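Local coordinates for type IV pilus secretin PilQ family protein (PDB 6W6M) that probably forms the outer-membrane secretin channel through which the type IV competence pilus passes during natural transformation in Vibrio cholerae, at residues S265-A268 with A269-G273; V491-T495 with G496-S500. All coordinates share one frame; numbering follows the deposited sequence.

Contact 1 (S265-A268 with A269-G273)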
ATOM      1  N   SER A 265       6.208 -20.018 -41.161  1.00 98.12           N
ATOM      2  CA  SER A 265       5.639 -19.068 -40.213  1.00 98.12           C
ATOM      3  C   SER A 265       5.960 -17.631 -40.605  1.00 98.12           C
ATOM      4  O   SER A 265       5.094 -16.751 -40.528  1.00 98.12           O
ATOM      5  CB  SER A 265       6.138 -19.373 -38.804  1.00 98.12           C
ATOM      6  OG  SER A 265       7.548 -19.454 -38.768  1.00 98.12           O
ATOM      7  N   ASP A 266       7.191 -17.378 -41.045  1.00100.30           N
ATOM      8  CA  ASP A 266       7.550 -16.045 -41.511  1.00100.30           C
ATOM      9  C   ASP A 266       6.720 -15.637 -42.722  1.00100.30           C
ATOM     10  O   ASP A 266       6.245 -14.497 -42.807  1.00100.30           O
ATOM     11  CB  ASP A 266       9.038 -15.998 -41.844  1.00100.30           C
ATOM     12  CG  ASP A 266       9.911 -16.312 -40.649  1.00100.30           C
ATOM     13  OD1 ASP A 266       9.446 -16.129 -39.507  1.00100.30           O
ATOM     14  OD2 ASP A 266      11.068 -16.738 -40.844  1.00100.30           O
ATOM     15  N   ILE A 267       6.527 -16.559 -43.664  1.00101.09           N
ATOM     16  CA  ILE A 267       5.766 -16.247 -44.868  1.00101.09           C
ATOM     17  C   ILE A 267       4.298 -16.015 -44.538  1.00101.09           C
ATOM     18  O   ILE A 267       3.661 -15.114 -45.092  1.00101.09           O
ATOM     19  CB  ILE A 267       5.959 -17.358 -45.910  1.00101.09           C
ATOM     20  CG1 ILE A 267       7.331 -17.208 -46.560  1.00101.09           C
ATOM     21  CG2 ILE A 267       4.870 -17.312 -46.950  1.00101.09           C
ATOM     22  CD1 ILE A 267       7.575 -18.153 -47.683  1.00101.09           C
ATOM     23  N   ALA A 268       3.738 -16.803 -43.623  1.00101.85           N
ATOM     24  CA  ALA A 268       2.363 -16.562 -43.210  1.00101.85           C
ATOM     25  C   ALA A 268       2.220 -15.239 -42.475  1.00101.85           C
ATOM     26  O   ALA A 268       1.148 -14.630 -42.504  1.00101.85           O
ATOM     27  CB  ALA A 268       1.867 -17.704 -42.332  1.00101.85           C
ATOM     28  N   ALA A 269       3.271 -14.785 -41.796  1.00104.77           N
ATOM     29  CA  ALA A 269       3.186 -13.495 -41.120  1.00104.77           C
ATOM     30  C   ALA A 269       3.337 -12.345 -42.106  1.00104.77           C
ATOM     31  O   ALA A 269       2.848 -11.239 -41.858  1.00104.77           O
ATOM     32  CB  ALA A 269       4.238 -13.399 -40.021  1.00104.77           C
ATOM     33  N   MET A 270       4.025 -12.578 -43.218  1.00106.91           N
ATOM     34  CA  MET A 270       4.149 -11.520 -44.214  1.00106.91           C
ATOM     35  C   MET A 270       2.921 -11.413 -45.111  1.00106.91           C
ATOM     36  O   MET A 270       2.473 -10.301 -45.402  1.00106.91           O
ATOM     37  CB  MET A 270       5.395 -11.744 -45.066  1.00106.91           C
ATOM     38  CG  MET A 270       5.455 -10.871 -46.289  1.00106.91           C
ATOM     39  SD  MET A 270       6.964 -11.120 -47.222  1.00106.91           S
ATOM     40  CE  MET A 270       7.179 -12.883 -47.037  1.00106.91           C
ATOM     41  N   ILE A 271       2.347 -12.541 -45.533  1.00110.05           N
ATOM     42  CA  ILE A 271       1.230 -12.495 -46.474  1.00110.05           C
ATOM     43  C   ILE A 271      -0.048 -12.066 -45.768  1.00110.05           C
ATOM     44  O   ILE A 271      -0.800 -11.227 -46.270  1.00110.05           O
ATOM     45  CB  ILE A 271       1.057 -13.853 -47.171  1.00110.05           C
ATOM     46  CG1 ILE A 271       2.105 -14.027 -48.265  1.00110.05           C
ATOM     47  CG2 ILE A 271      -0.324 -13.979 -47.742  1.00110.05           C
ATOM     48  CD1 ILE A 271       2.083 -12.947 -49.295  1.00110.05           C
ATOM     49  N   GLY A 272      -0.315 -12.625 -44.597  1.00115.22           N
ATOM     50  CA  GLY A 272      -1.460 -12.191 -43.823  1.00115.22           C
ATOM     51  C   GLY A 272      -1.066 -11.168 -42.782  1.00115.22           C
ATOM     52  O   GLY A 272      -0.499 -10.125 -43.115  1.00115.22           O
ATOM     53  N   GLY A 273      -1.357 -11.449 -41.519  1.00124.35           N
ATOM     54  CA  GLY A 273      -0.832 -10.626 -40.447  1.00124.35           C
ATOM     55  C   GLY A 273      -1.852  -9.799 -39.696  1.00124.35           C
ATOM     56  O   GLY A 273      -3.041 -10.127 -39.673  1.00124.35           O
TER

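Contact 2 (V491-T495 with G496-S500)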
ATOM      1  N   VAL A 491      36.721  -3.129  -5.665  1.00 78.82           N
ATOM      2  CA  VAL A 491      36.566  -1.830  -5.026  1.00 78.82           C
ATOM      3  C   VAL A 491      35.613  -1.925  -3.844  1.00 78.82           C
ATOM      4  O   VAL A 491      34.937  -2.937  -3.653  1.00 78.82           O
ATOM      5  CB  VAL A 491      36.095  -0.778  -6.042  1.00 78.82           C
ATOM      6  CG1 VAL A 491      37.154  -0.592  -7.088  1.00 78.82           C
ATOM      7  CG2 VAL A 491      34.801  -1.193  -6.681  1.00 78.82           C
ATOM      8  N   LYS A 492      35.548  -0.838  -3.068  1.00 83.23           N
ATOM      9  CA  LYS A 492      34.701  -0.760  -1.845  1.00 83.23           C
ATOM     10  C   LYS A 492      33.388  -0.039  -2.175  1.00 83.23           C
ATOM     11  O   LYS A 492      33.448   1.063  -2.749  1.00 83.23           O
ATOM     12  CB  LYS A 492      35.452  -0.013  -0.739  1.00 83.23           C
ATOM     13  CG  LYS A 492      36.680  -0.722  -0.188  1.00 83.23           C
ATOM     14  CD  LYS A 492      37.394   0.071   0.883  1.00 83.23           C
ATOM     15  CE  LYS A 492      38.601  -0.647   1.445  1.00 83.23           C
ATOM     16  NZ  LYS A 492      39.291   0.166   2.474  1.00 83.23           N
ATOM     17  N   THR A 493      32.252  -0.650  -1.824  1.00 86.53           N
ATOM     18  CA  THR A 493      30.912  -0.057  -2.093  1.00 86.53           C
ATOM     19  C   THR A 493      30.082  -0.075  -0.804  1.00 86.53           C
ATOM     20  O   THR A 493      29.774  -1.181  -0.323  1.00 86.53           O
ATOM     21  CB  THR A 493      30.174  -0.811  -3.209  1.00 86.53           C
ATOM     22  OG1 THR A 493      29.554  -1.964  -2.641  1.00 86.53           O
ATOM     23  CG2 THR A 493      31.071  -1.228  -4.354  1.00 86.53           C
ATOM     24  N   GLY A 494      29.733   1.104  -0.278  1.00 88.10           N
ATOM     25  CA  GLY A 494      28.994   1.202   0.997  1.00 88.10           C
ATOM     26  C   GLY A 494      29.764   0.568   2.143  1.00 88.10           C
ATOM     27  O   GLY A 494      30.922   0.968   2.369  1.00 88.10           O
ATOM     28  N   THR A 495      29.144  -0.389   2.841  1.00 90.15           N
ATOM     29  CA  THR A 495      29.855  -1.201   3.866  1.00 90.15           C
ATOM     30  C   THR A 495      30.376  -2.497   3.233  1.00 90.15           C
ATOM     31  O   THR A 495      30.927  -3.332   3.974  1.00 90.15           O
ATOM     32  CB  THR A 495      28.959  -1.493   5.077  1.00 90.15           C
ATOM     33  OG1 THR A 495      27.798  -2.198   4.631  1.00 90.15           O
ATOM     34  CG2 THR A 495      28.547  -0.243   5.822  1.00 90.15           C
ATOM     35  N   GLY A 496      30.207  -2.647   1.916  1.00 86.47           N
ATOM     36  CA  GLY A 496      30.525  -3.915   1.231  1.00 86.47           C
ATOM     37  C   GLY A 496      31.637  -3.751   0.211  1.00 86.47           C
ATOM     38  O   GLY A 496      32.330  -2.721   0.254  1.00 86.47           O
ATOM     39  N   GLU A 497      31.796  -4.744  -0.669  1.00 83.02           N
ATOM     40  CA  GLU A 497      32.731  -4.700  -1.780  1.00 83.02           C
ATOM     41  C   GLU A 497      32.079  -5.306  -3.006  1.00 83.02           C
ATOM     42  O   GLU A 497      31.065  -5.995  -2.917  1.00 83.02           O
ATOM     43  CB  GLU A 497      34.025  -5.433  -1.458  1.00 83.02           C
ATOM     44  CG  GLU A 497      34.822  -4.765  -0.393  1.00 83.02           C
ATOM     45  CD  GLU A 497      36.054  -5.536  -0.038  1.00 83.02           C
ATOM     46  OE1 GLU A 497      36.177  -6.690  -0.499  1.00 83.02           O
ATOM     47  OE2 GLU A 497      36.907  -4.988   0.688  1.00 83.02           O
ATOM     48  N   ALA A 498      32.669  -5.038  -4.162  1.00 76.74           N
ATOM     49  CA  ALA A 498      32.187  -5.575  -5.426  1.00 76.74           C
ATOM     50  C   ALA A 498      33.355  -5.591  -6.403  1.00 76.74           C
ATOM     51  O   ALA A 498      34.435  -5.078  -6.106  1.00 76.74           O
ATOM     52  CB  ALA A 498      30.995  -4.766  -5.940  1.00 76.74           C
ATOM     53  N   VAL A 499      33.135  -6.167  -7.577  1.00 74.20           N
ATOM     54  CA  VAL A 499      34.183  -6.398  -8.561  1.00 74.20           C
ATOM     55  C   VAL A 499      34.001  -5.409  -9.702  1.00 74.20           C
ATOM     56  O   VAL A 499      32.879  -5.201 -10.167  1.00 74.20           O
ATOM     57  CB  VAL A 499      34.147  -7.845  -9.089  1.00 74.20           C
ATOM     58  CG1 VAL A 499      35.354  -8.132  -9.937  1.00 74.20           C
ATOM     59  CG2 VAL A 499      34.068  -8.820  -7.953  1.00 74.20           C
ATOM     60  N   SER A 500      35.094  -4.801 -10.151  1.00 71.96           N
ATOM     61  CA  SER A 500      35.068  -3.882 -11.278  1.00 71.96           C
ATOM     62  C   SER A 500      35.559  -4.579 -12.543  1.00 71.96           C
ATOM     63  O   SER A 500      36.134  -5.662 -12.499  1.00 71.96           O
ATOM     64  CB  SER A 500      35.904  -2.642 -10.973  1.00 71.96           C
ATOM     65  OG  SER A 500      37.264  -2.970 -10.806  1.00 71.96           O
TER

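Contact 1 (S265-A268 with A269-G273)
Ser265 to Ile271 follow a regular alpha-helical path, and successive i to i+4 backbone bonds join the carbonyls of 265-268 to the amides of 269-272. Ala269 N bonds to Ser265 O and Met270 N to Asp266 O, each at 3.0 Å. Weaker i to i+3 bonds accompany them, from Ala269 N to Asp266 O and from Met270 N to Ile267 O. Ile271 N reaches Ile267 O at 2.9 Å, and this bond is nearly straight (162° at the hydrogen). The last bond runs from Gly272 N to Ala268 O at 3.2 Å. Gly272 is the first residue to leave helical angles. Gly273 follows with a positive phi (112°), where a CB would be pressed against the carbonyl O of the residue before.

The side chains meet loosely, one helical turn apart. Met270 has CG anti to its backbone N and bends at chi3 (37°). The bend turns CE back along the helix, where it lies 4.4 Å from Ile267 CG1. The other branch of Ile267, CG2, lies 4.5 Å from Ile271 CG1, one turn on. Ile267 thus meets both residues of the following turn, one with each branch. Ala269 is on an exposed side, and its CB lies over the backbone, 3.5 Å from Ser265 O.

The helix belongs to a beta-alpha-beta-beta-alpha unit, consistent with the small periplasmic domains of secretins. Ile267 and Ile271 rest on Ile311 of helix 303-314, while Met270 touches Leu314. Ala268 faces Ile288 and Leu295 on strands 285-289 and 294-299, and Ile271 reaches Ile286. Met270 also packs on Asp289 of a neighbouring subunit, so this short helix covers its own domain core and also touches the adjacent subunit.

Contact 2 (V491-T495 with G496-S500)
A tight beta hairpin turns here, with Thr493 and Gly496 at the ends of a type II' turn and Gly494 and Thr495 at its corners. Gly494 takes the positive phi (60°) of the first corner. Gly496 N bonds to Thr493 O at 2.7 Å, and Thr493 N bonds to Gly496 O at 2.9 Å. Further down, Ala498 N reaches Val491 O at 3.1 Å in a fairly straight bond (163° at the hydrogen).

Lys492 and Glu497 form the non-hydrogen-bonded pair between these rungs. Glu497 CA makes a CH...O contact with Val491 O at 3.4 Å. The two charged side chains leave on one face of the hairpin. Lys492 CG lies 4.4 Å from Glu497 OE2, but Lys492 NZ and Glu497 OE2 are 6.0 Å apart and make no salt bridge. Between subunits the same two residues approach at long range: Lys492 faces Glu497 of one neighbouring subunit and Glu497 faces Lys492 of another, both weakly.

This hairpin joins strands 475-493 and 496-513 of a four-stranded antiparallel sheet. Its place in the secretin domain is consistent with the gate that closes secretin channels. Around the ring, Thr495 packs on Thr495 of an adjacent subunit.

Thr493 and Ala498 share the other face and meet diagonally across the strands. Thr493 CG2 is anti to its carbonyl carbon and beside its backbone N. It therefore lies back along its own strand, where it meets Ala498 CB at 3.9 Å. Val491 projects on this face too. Its CG2 approaches Ala498 O, and Val491 CG1 lies 4.4 Å from Ser500 OG, a loose approach. The Ser500 hydroxyl is hydrogen-bonded to Glu489 O, earlier on strand 475-493.

How the contacts relate
From the N terminus, the chain first reaches contact 1, where helix 264-271 gives way to two glycines within the type II/III secretion system short domain. Contact 2 comes more than two hundred residues later, in the secretin domain. There it closes the hairpin between strands 475-493 and 496-513. The two lie in series and neither nest nor cross. Both are local: one ends a helix, the other reverses the chain between two strands. The centres of contact 1 and contact 2 are about 51 Å apart, and they do not touch. Contact 1 meets one neighbouring subunit and contact 2 meets two, in different parts of the fourteen-chain assembly.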